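Local coordinates for protein beta-mannosidase GH2 (Hypocrea lixii, PDB 4UOJ) that probably hydrolyses terminal beta-D-mannose residues from the non-reducing ends of beta-mannosides, as a family 2 glycoside hydrolase, at residues Q240-A245 and T520-L525; S342-G347 and L475-S480; N72-F77 and V622-H627; K385-I390 and W706-I711. One frame throughout, in Å; residues are numbered along the deposited sequence.

Interaction 1: residues Q240-A245 and T520-L525; sequences QFNNFA and TLFNVL. With BMA (beta-D-mannopyranose), chain F.
Phe-241 and Phe-522 both carry CG anti to the backbone N (chi1 -175° and -177°), and these two torsions send their rings toward each other from opposite directions until Phe-241 CZ lies 4.0 Å from Phe-522 CZ. The remote ends of the two rings make this apolar touch, while Ile-546 packs against both side chains. On the loop side, Asn-242 and Asn-243 follow Phe-241 through a type II beta turn closed by the bond from Phe-244 N to Phe-241 O, 3.3 Å long. The turn brings Asn-242 CB to the edge of the Phe-522 ring, 4.1 Å from Phe-522 CE1. Near that same ring atom sits Asn-243 OD1, 4.2 Å from Phe-522 CE1, with the amide turned 81° against the ring. Asn-242 ND2 passes 4.1 Å from Leu-525 CG, a purely van der Waals approach, since this amide spends its hydrogens on Ser-529 O and Ile-532 O beyond the helix; Asn-243 ND2 likewise donates to Tyr-534 O. The loop is therefore fixed by polar bonds to the chain that follows the helix, whereas residues 520-525 offer it carbon surface and no hydrogen bond passes between the two segments. One helical residue further on from Phe-522, Asn-523 OD1 lies 3.0 Å from O4 of a mannose. This is an interdomain packing contact of family 2 glycosidases: a hairpin loop between strands 227-237 and 252-261 of the immunoglobulin-like sandwich rests on helix 506-528 of the catalytic (beta/alpha)8 barrel.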
# COMPACT_ATOMS: atom_id res chain seq x y z
N GLN A 240 -13.94 -9.70 -23.04
CA GLN A 240 -13.02 -8.80 -22.34
C GLN A 240 -11.56 -9.24 -22.51
O GLN A 240 -11.24 -10.45 -22.43
CB GLN A 240 -13.38 -8.70 -20.85
CG GLN A 240 -12.55 -7.70 -20.05
CD GLN A 240 -13.05 -7.42 -18.64
OE1 GLN A 240 -14.13 -7.85 -18.23
NE2 GLN A 240 -12.27 -6.65 -17.88
N PHE A 241 -10.69 -8.25 -22.70
CA PHE A 241 -9.25 -8.47 -22.75
C PHE A 241 -8.52 -7.47 -21.86
O PHE A 241 -8.98 -6.33 -21.69
CB PHE A 241 -8.71 -8.45 -24.21
CG PHE A 241 -7.23 -8.80 -24.30
CD1 PHE A 241 -6.76 -10.08 -23.93
CD2 PHE A 241 -6.29 -7.83 -24.70
CE1 PHE A 241 -5.40 -10.37 -23.97
CE2 PHE A 241 -4.93 -8.13 -24.74
CZ PHE A 241 -4.49 -9.40 -24.39
N ASN A 242 -7.38 -7.88 -21.30
CA ASN A 242 -6.56 -7.02 -20.44
C ASN A 242 -6.23 -5.70 -21.14
O ASN A 242 -5.96 -5.71 -22.34
CB ASN A 242 -5.26 -7.75 -20.03
CG ASN A 242 -5.44 -9.22 -19.76
OD1 ASN A 242 -5.68 -10.02 -20.68
ND2 ASN A 242 -5.31 -9.61 -18.51
N ASN A 243 -6.27 -4.57 -20.40
CA ASN A 243 -5.94 -3.21 -20.86
C ASN A 243 -6.91 -2.55 -21.84
O ASN A 243 -6.70 -1.39 -22.23
CB ASN A 243 -4.50 -3.14 -21.37
CG ASN A 243 -3.49 -3.39 -20.29
OD1 ASN A 243 -3.29 -4.52 -19.86
ND2 ASN A 243 -2.83 -2.33 -19.85
N PHE A 244 -8.00 -3.23 -22.19
CA PHE A 244 -9.03 -2.66 -23.07
C PHE A 244 -10.37 -2.55 -22.34
O PHE A 244 -10.69 -3.43 -21.52
CB PHE A 244 -9.15 -3.48 -24.36
CG PHE A 244 -7.94 -3.37 -25.25
CD1 PHE A 244 -6.86 -4.25 -25.10
CD2 PHE A 244 -7.85 -2.38 -26.21
CE1 PHE A 244 -5.72 -4.14 -25.90
CE2 PHE A 244 -6.72 -2.26 -27.02
CZ PHE A 244 -5.65 -3.14 -26.85
N ALA A 245 -11.11 -1.46 -22.62
CA ALA A 245 -12.41 -1.21 -22.01
C ALA A 245 -13.44 -2.27 -22.41
O ALA A 245 -13.75 -2.41 -23.60
CB ALA A 245 -12.92 0.18 -22.38
N THR A 520 7.32 -12.62 -21.16
CA THR A 520 6.91 -13.62 -20.20
C THR A 520 5.78 -13.24 -19.28
O THR A 520 4.80 -13.94 -19.19
CB THR A 520 8.12 -14.05 -19.35
OG1 THR A 520 9.29 -14.04 -20.18
CG2 THR A 520 7.92 -15.40 -18.79
N LEU A 521 5.93 -12.12 -18.59
CA LEU A 521 5.00 -11.75 -17.54
C LEU A 521 3.61 -11.39 -17.99
O LEU A 521 2.66 -11.76 -17.36
CB LEU A 521 5.59 -10.68 -16.63
CG LEU A 521 6.80 -11.06 -15.79
CD1 LEU A 521 7.03 -10.10 -14.65
CD2 LEU A 521 6.78 -12.48 -15.30
N PHE A 522 3.50 -10.64 -19.08
CA PHE A 522 2.21 -10.33 -19.61
C PHE A 522 1.50 -11.57 -20.11
O PHE A 522 0.32 -11.72 -19.94
CB PHE A 522 2.28 -9.24 -20.65
CG PHE A 522 0.96 -8.83 -21.17
CD1 PHE A 522 -0.03 -8.41 -20.32
CD2 PHE A 522 0.68 -8.88 -22.52
CE1 PHE A 522 -1.26 -8.05 -20.78
CE2 PHE A 522 -0.54 -8.51 -22.99
CZ PHE A 522 -1.51 -8.09 -22.13
N ASN A 523 2.25 -12.48 -20.72
CA ASN A 523 1.69 -13.75 -21.20
C ASN A 523 1.17 -14.63 -20.06
O ASN A 523 0.09 -15.18 -20.17
CB ASN A 523 2.65 -14.51 -22.11
CG ASN A 523 2.41 -14.21 -23.57
OD1 ASN A 523 1.35 -14.50 -24.11
ND2 ASN A 523 3.40 -13.63 -24.23
N VAL A 524 1.93 -14.71 -18.95
CA VAL A 524 1.51 -15.47 -17.77
C VAL A 524 0.21 -14.84 -17.20
O VAL A 524 -0.72 -15.57 -16.85
CB VAL A 524 2.64 -15.62 -16.70
CG1 VAL A 524 2.12 -16.31 -15.43
CG2 VAL A 524 3.83 -16.39 -17.25
N LEU A 525 0.14 -13.49 -17.16
CA LEU A 525 -1.06 -12.81 -16.68
C LEU A 525 -2.26 -13.05 -17.61
O LEU A 525 -3.33 -13.45 -17.12
CB LEU A 525 -0.83 -11.31 -16.44
CG LEU A 525 -2.07 -10.47 -16.07
CD1 LEU A 525 -2.70 -10.94 -14.76
CD2 LEU A 525 -1.71 -9.02 -15.97
C1 BMA F . 1.67 -18.39 -25.75
C2 BMA F . 2.74 -17.85 -26.71
C3 BMA F . 2.49 -16.35 -26.77
C4 BMA F . 1.06 -16.09 -27.21
C5 BMA F . 0.04 -16.89 -26.39
C6 BMA F . -1.36 -16.85 -26.93
O2 BMA F . 2.59 -18.53 -27.97
O3 BMA F . 3.44 -15.68 -27.58
O4 BMA F . 0.80 -14.69 -27.06
O5 BMA F . 0.39 -18.29 -26.37
O6 BMA F . -2.19 -17.77 -26.23

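Interaction 2: residues S342-G347 and L475-S480; sequences SQRRVG and LNHHAS. With NAG (2-acetamido-2-deoxy-beta-D-glucopyranose), chain S.
The His-477 ring is held at its edge and covered on both faces. Its ND1 donates to Arg-345 O over 3.1 Å at an N-H...O angle of 161°, the oxygen lying in the ring plane although the donor stands above the carbonyl plane. Arg-344 CD sits over a face in a CH-pi contact, 3.6 Å from the centroid of the His-477 ring, while His-478 CD2 covers the opposite face. Beside them, Val-346 CG1 packs 3.8 Å from His-477 CB, and Gly-347 CA meets Ala-479 CB at 4.1 Å. Two waters bridge the backbones: one accepts from Ala-479 N and lies 2.9 Å from Arg-345 O, the other accepts from Gly-347 N and donates to His-477 O. In the next shell, Arg-344 bends at chi2 (-66°), which lays CD over the imidazole, and Arg-344 NH1 bonds back to Gln-343 O at 2.8 Å. Gln-343 NE2 donates to O5 of an N-acetylglucosamine. A cadmium ion bound to His-477 NE2 fixes the ring further, and Asp-437 holds His-478 through ND1. The seam joins strand 340-346, at the edge of an immunoglobulin-like sheet, to the loop leading into strand 481-485 of the (beta/alpha)8 barrel, as expected for the multidomain family 2 fold.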
# COMPACT_ATOMS: atom_id res chain seq x y z
N SER A 342 -13.86 -26.35 -3.85
CA SER A 342 -13.14 -25.10 -3.55
C SER A 342 -14.09 -23.91 -3.43
O SER A 342 -14.99 -23.74 -4.25
CB SER A 342 -12.07 -24.80 -4.60
OG SER A 342 -11.30 -23.68 -4.20
N GLN A 343 -13.86 -23.07 -2.43
CA GLN A 343 -14.67 -21.89 -2.21
C GLN A 343 -13.88 -20.59 -2.19
O GLN A 343 -12.84 -20.48 -1.60
CB GLN A 343 -15.43 -22.01 -0.91
CG GLN A 343 -16.61 -21.08 -0.89
CD GLN A 343 -16.66 -20.20 0.33
OE1 GLN A 343 -17.20 -20.60 1.36
NE2 GLN A 343 -16.13 -18.98 0.21
N ARG A 344 -14.43 -19.58 -2.83
CA ARG A 344 -13.84 -18.23 -2.87
C ARG A 344 -14.95 -17.19 -2.79
O ARG A 344 -16.06 -17.43 -3.22
CB ARG A 344 -13.01 -18.00 -4.15
CG ARG A 344 -11.73 -18.82 -4.27
CD ARG A 344 -10.69 -18.48 -3.23
NE ARG A 344 -9.44 -19.24 -3.39
CZ ARG A 344 -9.21 -20.44 -2.86
NH1 ARG A 344 -10.15 -21.04 -2.17
NH2 ARG A 344 -8.05 -21.05 -3.05
N ARG A 345 -14.63 -16.03 -2.22
CA ARG A 345 -15.52 -14.88 -2.19
C ARG A 345 -15.08 -13.95 -3.34
O ARG A 345 -13.91 -13.57 -3.46
CB ARG A 345 -15.48 -14.18 -0.82
CG ARG A 345 -16.60 -13.16 -0.65
CD ARG A 345 -16.68 -12.60 0.75
NE ARG A 345 -15.51 -11.79 1.06
CZ ARG A 345 -15.32 -11.17 2.21
NH1 ARG A 345 -16.23 -11.24 3.16
NH2 ARG A 345 -14.22 -10.45 2.40
N VAL A 346 -16.03 -13.67 -4.23
CA VAL A 346 -15.81 -12.91 -5.46
C VAL A 346 -16.76 -11.72 -5.59
O VAL A 346 -17.76 -11.62 -4.89
CB VAL A 346 -15.97 -13.82 -6.71
CG1 VAL A 346 -14.90 -14.90 -6.74
CG2 VAL A 346 -17.36 -14.47 -6.77
N GLY A 347 -16.45 -10.86 -6.55
CA GLY A 347 -17.25 -9.70 -6.89
C GLY A 347 -17.45 -9.60 -8.38
O GLY A 347 -16.59 -10.01 -9.16
N LEU A 475 -4.64 -14.68 -6.42
CA LEU A 475 -5.26 -13.38 -6.17
C LEU A 475 -6.35 -12.90 -7.13
O LEU A 475 -7.07 -11.96 -6.79
CB LEU A 475 -4.18 -12.30 -5.99
CG LEU A 475 -3.20 -12.55 -4.83
CD1 LEU A 475 -1.98 -11.66 -4.95
CD2 LEU A 475 -3.88 -12.40 -3.48
N ASN A 476 -6.48 -13.53 -8.31
CA ASN A 476 -7.44 -13.12 -9.34
C ASN A 476 -8.90 -12.95 -8.90
O ASN A 476 -9.58 -12.08 -9.42
CB ASN A 476 -7.35 -14.00 -10.57
CG ASN A 476 -7.78 -13.28 -11.82
OD1 ASN A 476 -7.13 -12.35 -12.28
ND2 ASN A 476 -8.89 -13.69 -12.38
N HIS A 477 -9.37 -13.79 -7.98
CA HIS A 477 -10.76 -13.77 -7.50
C HIS A 477 -11.16 -12.52 -6.73
O HIS A 477 -12.35 -12.20 -6.66
CB HIS A 477 -11.10 -15.05 -6.71
CG HIS A 477 -10.48 -15.12 -5.37
ND1 HIS A 477 -11.15 -14.70 -4.23
CD2 HIS A 477 -9.26 -15.55 -4.99
CE1 HIS A 477 -10.34 -14.90 -3.21
NE2 HIS A 477 -9.18 -15.39 -3.62
N HIS A 478 -10.17 -11.81 -6.18
CA HIS A 478 -10.36 -10.63 -5.35
C HIS A 478 -10.91 -9.42 -6.08
O HIS A 478 -10.28 -8.90 -7.01
CB HIS A 478 -9.08 -10.30 -4.59
CG HIS A 478 -8.78 -11.27 -3.51
ND1 HIS A 478 -9.58 -11.38 -2.39
CD2 HIS A 478 -7.78 -12.17 -3.39
CE1 HIS A 478 -9.05 -12.32 -1.63
NE2 HIS A 478 -7.96 -12.81 -2.19
N ALA A 479 -12.08 -8.95 -5.62
CA ALA A 479 -12.74 -7.77 -6.18
C ALA A 479 -11.89 -6.50 -6.06
O ALA A 479 -11.98 -5.62 -6.91
CB ALA A 479 -14.08 -7.57 -5.49
N SER A 480 -11.08 -6.43 -4.98
CA SER A 480 -10.19 -5.30 -4.71
C SER A 480 -8.97 -5.19 -5.67
O SER A 480 -8.42 -4.11 -5.82
CB SER A 480 -9.72 -5.32 -3.25
OG SER A 480 -8.92 -6.45 -2.97
C1 NAG S . -18.73 -16.70 2.43
C2 NAG S . -19.32 -17.02 3.80
C3 NAG S . -18.48 -16.38 4.90
C4 NAG S . -17.01 -16.72 4.72
C5 NAG S . -16.53 -16.41 3.31
C6 NAG S . -15.07 -16.84 3.14
C7 NAG S . -21.71 -17.26 3.50
C8 NAG S . -23.07 -16.65 3.67
N2 NAG S . -20.67 -16.50 3.89
O3 NAG S . -18.97 -16.86 6.16
O4 NAG S . -16.23 -15.96 5.67
O5 NAG S . -17.36 -17.12 2.39
O6 NAG S . -14.66 -16.51 1.80
O7 NAG S . -21.56 -18.40 3.02
O HOH W 1 -13.46 -10.74 -3.68
O HOH W 2 -13.93 -10.55 -8.40

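Interaction 3: residues N72-F77 and V622-H627; sequences NGLNDF and VILRNH. With CD (cadmium ion), chain Y; CD (cadmium ion), chain B.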
# COMPACT_ATOMS: atom_id res chain seq x y z
N ASN A 72 14.23 -2.33 18.24
CA ASN A 72 14.87 -1.46 19.24
C ASN A 72 16.29 -0.99 18.92
O ASN A 72 17.07 -1.71 18.35
CB ASN A 72 14.88 -2.13 20.64
CG ASN A 72 13.54 -2.28 21.30
OD1 ASN A 72 13.46 -2.80 22.41
ND2 ASN A 72 12.46 -1.86 20.67
N GLY A 73 16.60 0.22 19.39
CA GLY A 73 17.90 0.86 19.34
C GLY A 73 18.68 0.74 18.05
O GLY A 73 18.24 1.22 17.02
N LEU A 74 19.86 0.11 18.15
CA LEU A 74 20.76 -0.10 17.03
C LEU A 74 20.81 -1.57 16.63
O LEU A 74 21.83 -2.04 16.12
CB LEU A 74 22.17 0.45 17.37
CG LEU A 74 22.28 1.97 17.48
CD1 LEU A 74 23.67 2.40 17.92
CD2 LEU A 74 21.88 2.67 16.16
N ASN A 75 19.68 -2.28 16.81
CA ASN A 75 19.56 -3.71 16.49
C ASN A 75 19.68 -4.06 15.02
O ASN A 75 19.96 -5.22 14.69
CB ASN A 75 18.29 -4.30 17.07
CG ASN A 75 18.41 -4.69 18.52
OD1 ASN A 75 19.47 -4.55 19.16
ND2 ASN A 75 17.30 -5.16 19.07
N ASP A 76 19.50 -3.07 14.14
CA ASP A 76 19.69 -3.27 12.70
C ASP A 76 21.14 -3.70 12.44
O ASP A 76 21.39 -4.59 11.61
CB ASP A 76 19.30 -2.01 11.91
CG ASP A 76 19.18 -2.24 10.41
OD1 ASP A 76 18.80 -3.34 9.98
OD2 ASP A 76 19.41 -1.29 9.66
N PHE A 77 22.08 -3.02 13.07
CA PHE A 77 23.46 -3.47 13.14
C PHE A 77 23.74 -4.65 14.07
O PHE A 77 24.32 -5.61 13.69
CB PHE A 77 24.33 -2.29 13.54
CG PHE A 77 24.23 -1.13 12.62
CD1 PHE A 77 24.80 -1.18 11.36
CD2 PHE A 77 23.55 -0.01 12.99
CE1 PHE A 77 24.73 -0.11 10.52
CE2 PHE A 77 23.48 1.06 12.14
CZ PHE A 77 24.06 1.01 10.90
N VAL A 622 18.99 8.08 16.79
CA VAL A 622 17.95 8.70 15.94
C VAL A 622 18.47 8.83 14.49
O VAL A 622 17.79 8.38 13.56
CB VAL A 622 17.39 10.03 16.54
CG1 VAL A 622 16.60 10.85 15.52
CG2 VAL A 622 16.53 9.77 17.80
N ILE A 623 19.70 9.39 14.32
CA ILE A 623 20.36 9.56 13.02
C ILE A 623 20.50 8.21 12.31
O ILE A 623 20.06 8.07 11.17
CB ILE A 623 21.75 10.28 13.15
CG1 ILE A 623 21.58 11.75 13.60
CG2 ILE A 623 22.52 10.22 11.81
CD1 ILE A 623 22.88 12.44 14.01
N LEU A 624 21.09 7.21 12.99
CA LEU A 624 21.32 5.89 12.39
C LEU A 624 20.06 5.11 12.02
O LEU A 624 20.13 4.16 11.23
CB LEU A 624 22.29 5.04 13.25
CG LEU A 624 23.77 5.43 13.15
CD1 LEU A 624 24.58 4.75 14.23
CD2 LEU A 624 24.35 5.15 11.77
N ARG A 625 18.91 5.52 12.57
CA ARG A 625 17.63 4.93 12.25
C ARG A 625 16.97 5.65 11.08
O ARG A 625 16.00 5.15 10.53
CB ARG A 625 16.72 4.85 13.48
CG ARG A 625 17.18 3.81 14.51
CD ARG A 625 16.40 3.95 15.81
NE ARG A 625 15.03 3.43 15.66
CZ ARG A 625 14.67 2.19 15.93
NH1 ARG A 625 15.56 1.32 16.41
NH2 ARG A 625 13.42 1.79 15.74
N ASN A 626 17.52 6.81 10.69
CA ASN A 626 17.03 7.55 9.53
C ASN A 626 17.74 6.95 8.32
O ASN A 626 18.96 7.13 8.18
CB ASN A 626 17.29 9.07 9.66
CG ASN A 626 16.71 9.93 8.52
OD1 ASN A 626 16.33 9.44 7.45
ND2 ASN A 626 16.68 11.24 8.74
N HIS A 627 17.01 6.23 7.48
CA HIS A 627 17.60 5.58 6.32
C HIS A 627 17.47 6.41 5.04
O HIS A 627 17.71 5.92 3.94
CB HIS A 627 17.13 4.12 6.17
CG HIS A 627 17.70 3.19 7.18
ND1 HIS A 627 17.35 1.85 7.23
CD2 HIS A 627 18.57 3.42 8.19
CE1 HIS A 627 18.02 1.31 8.23
NE2 HIS A 627 18.78 2.22 8.83
CD CD Y . 15.30 -3.24 23.93
CD CD B . 19.50 -5.85 21.18
O HOH W 3 20.66 0.76 10.28
O HOH W 4 19.71 -8.54 21.36
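Leu-74 and Leu-624, whose CA atoms come within 7.6 Å, meet where a type II' turn from Asn-72 to Asn-75, with Gly-73 at a positive phi of 42°, leads into helix 75-78 and faces helix 620-625. The contact joins the galactose-binding-like domain at the front of the chain to the catalytic (beta/alpha)8 barrel. At its polar centre, Arg-625 NH1 donates to Gly-73 O at 2.8 Å; the oxygen lies in the guanidinium plane, but the donor is tilted from the carbonyl plane. A bend at chi3 (74°) turns the guanidinium toward the turn, where NH1 also serves Asn-71 O, NH2 bonds to Gln-713 O and Trp-712 provides a cation-pi partner. Next to this bond, Leu-74 CD2 packs on Leu-624 CB at 3.8 Å and near Leu-624 CD1. The other methyl, Leu-624 CD2, lies 4.2 Å from Phe-77 CE2, the two side chains crossing at about a right angle. A second link runs through water: one that donates to Asp-76 OD2 lies 2.8 Å from His-627 NE2, while Asp-76 OD2 itself stands at the ring edge, 3.3 Å from His-627 CE1. Outside partners steady both residues, as Asp-76 OD1 accepts from Ala-205 N and His-627 ND1 is hydrogen-bonded to Gly-203 O. Both ends of the turn carry metal: Asn-72 OD1 binds one cadmium ion, and Asn-75 OD1 binds another at 2.4 Å, with a water as a further ligand of that second ion.

Interaction 4: residues K385-I390 and W706-I711; sequences KGANLI and WQLNDI
Ile-390 and Asn-709 form the tight, polar part of this contact. Asn-709 OD1 takes the hydrogen of Ile-390 N at 3.1 Å, in the carbonyl plane and on a lone pair, while Asn-709 ND2 donates to Ile-390 O at 2.8 Å, so one amide serves both backbone groups of a single residue. With chi1 at 60°, Asn-709 CG is tucked between its own backbone N and carbonyl carbon, which brings the amide onto the backbone of Ile-390, just past the strand. Leu-708 N adds a nearly straight bond to Asn-388 O, 2.9 Å long. Also tight for carbon atoms, Asn-388 CB lies 3.4 Å from Trp-706 CE3, its side chain crossing the indole at about a right angle. Ile-390 CD1 packs closely against Asn-709 O and Gln-707 NE2, with Ile-711 CB farther off at 4.0 Å. Packing is easier on the aliphatic flank, where Ala-387 CB meets Leu-708 CB at 3.8 Å and Leu-389 runs alongside Leu-708. Even this flank does not face solvent, since every touching residue is buried. The peptide bond from Trp-706 to Gln-707 is cis, as in many clan GH-A glycosidases after the eighth barrel strand. Trp-422 and Trp-717 meet the Trp-706 ring edge-to-face. Strands 380-389 and 702-705 are parallel neighbours that close the (beta/alpha)8 barrel; past their ends, Leu-407 and Val-411 of helix 401-413 cover Leu-708.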
# COMPACT_ATOMS: atom_id res chain seq x y z
N LYS A 385 -7.87 8.20 -4.97
CA LYS A 385 -7.33 8.87 -3.80
C LYS A 385 -6.77 7.85 -2.82
O LYS A 385 -7.45 6.92 -2.43
CB LYS A 385 -8.40 9.72 -3.11
CG LYS A 385 -9.11 10.76 -3.99
CD LYS A 385 -10.28 11.40 -3.28
CE LYS A 385 -11.33 10.41 -2.85
NZ LYS A 385 -12.54 11.09 -2.31
N GLY A 386 -5.53 8.04 -2.43
CA GLY A 386 -4.89 7.14 -1.49
C GLY A 386 -3.41 7.40 -1.26
O GLY A 386 -2.96 8.54 -1.24
N ALA A 387 -2.68 6.31 -1.05
CA ALA A 387 -1.26 6.31 -0.75
C ALA A 387 -0.62 4.95 -1.09
O ALA A 387 -1.31 4.05 -1.56
CB ALA A 387 -1.02 6.63 0.73
N ASN A 388 0.68 4.82 -0.80
CA ASN A 388 1.44 3.62 -1.06
C ASN A 388 1.57 2.79 0.19
O ASN A 388 1.98 3.29 1.22
CB ASN A 388 2.82 3.98 -1.60
CG ASN A 388 2.79 4.45 -3.04
OD1 ASN A 388 3.16 3.72 -3.92
ND2 ASN A 388 2.34 5.68 -3.29
N LEU A 389 1.22 1.53 0.10
CA LEU A 389 1.26 0.65 1.22
C LEU A 389 2.51 -0.15 1.16
O LEU A 389 2.76 -0.85 0.21
CB LEU A 389 0.08 -0.28 1.19
CG LEU A 389 0.09 -1.34 2.27
CD1 LEU A 389 -0.34 -0.80 3.60
CD2 LEU A 389 -0.80 -2.50 1.86
N ILE A 390 3.27 -0.06 2.23
CA ILE A 390 4.49 -0.82 2.43
C ILE A 390 4.28 -1.82 3.53
O ILE A 390 3.31 -1.77 4.24
CB ILE A 390 5.71 0.05 2.73
CG1 ILE A 390 5.56 0.76 4.06
CG2 ILE A 390 5.94 1.05 1.61
CD1 ILE A 390 6.77 0.66 4.93
N TRP A 706 3.33 9.17 -1.08
CA TRP A 706 4.36 8.32 -0.53
C TRP A 706 4.62 8.84 0.89
O TRP A 706 5.07 9.98 1.04
CB TRP A 706 5.67 8.32 -1.38
CG TRP A 706 6.62 7.29 -0.85
CD1 TRP A 706 7.49 7.46 0.16
CD2 TRP A 706 6.64 5.89 -1.16
NE1 TRP A 706 8.09 6.26 0.48
CE2 TRP A 706 7.57 5.28 -0.32
CE3 TRP A 706 5.97 5.11 -2.11
CZ2 TRP A 706 7.84 3.93 -0.37
CZ3 TRP A 706 6.23 3.76 -2.15
CH2 TRP A 706 7.16 3.18 -1.30
N GLN A 707 4.38 8.05 1.93
CA GLN A 707 3.86 6.67 1.93
C GLN A 707 2.82 6.57 3.03
O GLN A 707 2.71 7.46 3.87
CB GLN A 707 5.02 5.66 2.16
CG GLN A 707 5.61 5.71 3.57
CD GLN A 707 7.02 5.16 3.68
OE1 GLN A 707 7.95 5.70 3.13
NE2 GLN A 707 7.19 4.12 4.49
N LEU A 708 2.03 5.51 3.05
CA LEU A 708 0.97 5.43 4.07
C LEU A 708 1.50 5.13 5.45
O LEU A 708 1.20 5.86 6.39
CB LEU A 708 -0.10 4.39 3.68
CG LEU A 708 -1.18 4.10 4.72
CD1 LEU A 708 -2.32 5.12 4.63
CD2 LEU A 708 -1.71 2.67 4.60
N ASN A 709 2.26 4.05 5.56
CA ASN A 709 2.63 3.47 6.84
C ASN A 709 4.12 3.25 7.10
O ASN A 709 4.90 3.23 6.16
CB ASN A 709 1.88 2.13 7.00
CG ASN A 709 2.22 1.13 5.91
OD1 ASN A 709 2.26 1.47 4.69
ND2 ASN A 709 2.46 -0.11 6.31
N ASP A 710 4.46 3.03 8.38
CA ASP A 710 5.81 2.74 8.85
C ASP A 710 6.02 1.25 9.15
O ASP A 710 5.11 0.57 9.65
CB ASP A 710 6.11 3.56 10.12
CG ASP A 710 6.80 4.91 9.85
OD1 ASP A 710 7.57 5.00 8.88
OD2 ASP A 710 6.60 5.85 10.65
N ILE A 711 7.23 0.76 8.84
CA ILE A 711 7.67 -0.61 9.09
C ILE A 711 8.34 -0.69 10.48
O ILE A 711 8.43 -1.78 11.06
CB ILE A 711 8.61 -1.11 7.97
CG1 ILE A 711 8.78 -2.65 8.03
CG2 ILE A 711 9.96 -0.38 7.98
CD1 ILE A 711 9.60 -3.29 6.93

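In the fold
Along the chain the first segments come in the order 72-77, 240-245, 342-347 and 385-390, and the second in the order 475-480, 520-525, 622-627 and 706-711. All four of the later segments belong to the (beta/alpha)8 barrel region. Interaction 4 lies within that barrel, its centre about 5 Å from that of the chain, and joins the first barrel strand to the loop after the last. Interactions 1 and 2, with centres about 18 Å apart, dock the immunoglobulin-like domain on one side; interaction 3, its centre about 43 Å from that of interaction 1 and on the opposite side of the chain's centre, docks the galactose-binding-like domain. The barrel is thus held between two accessory domains.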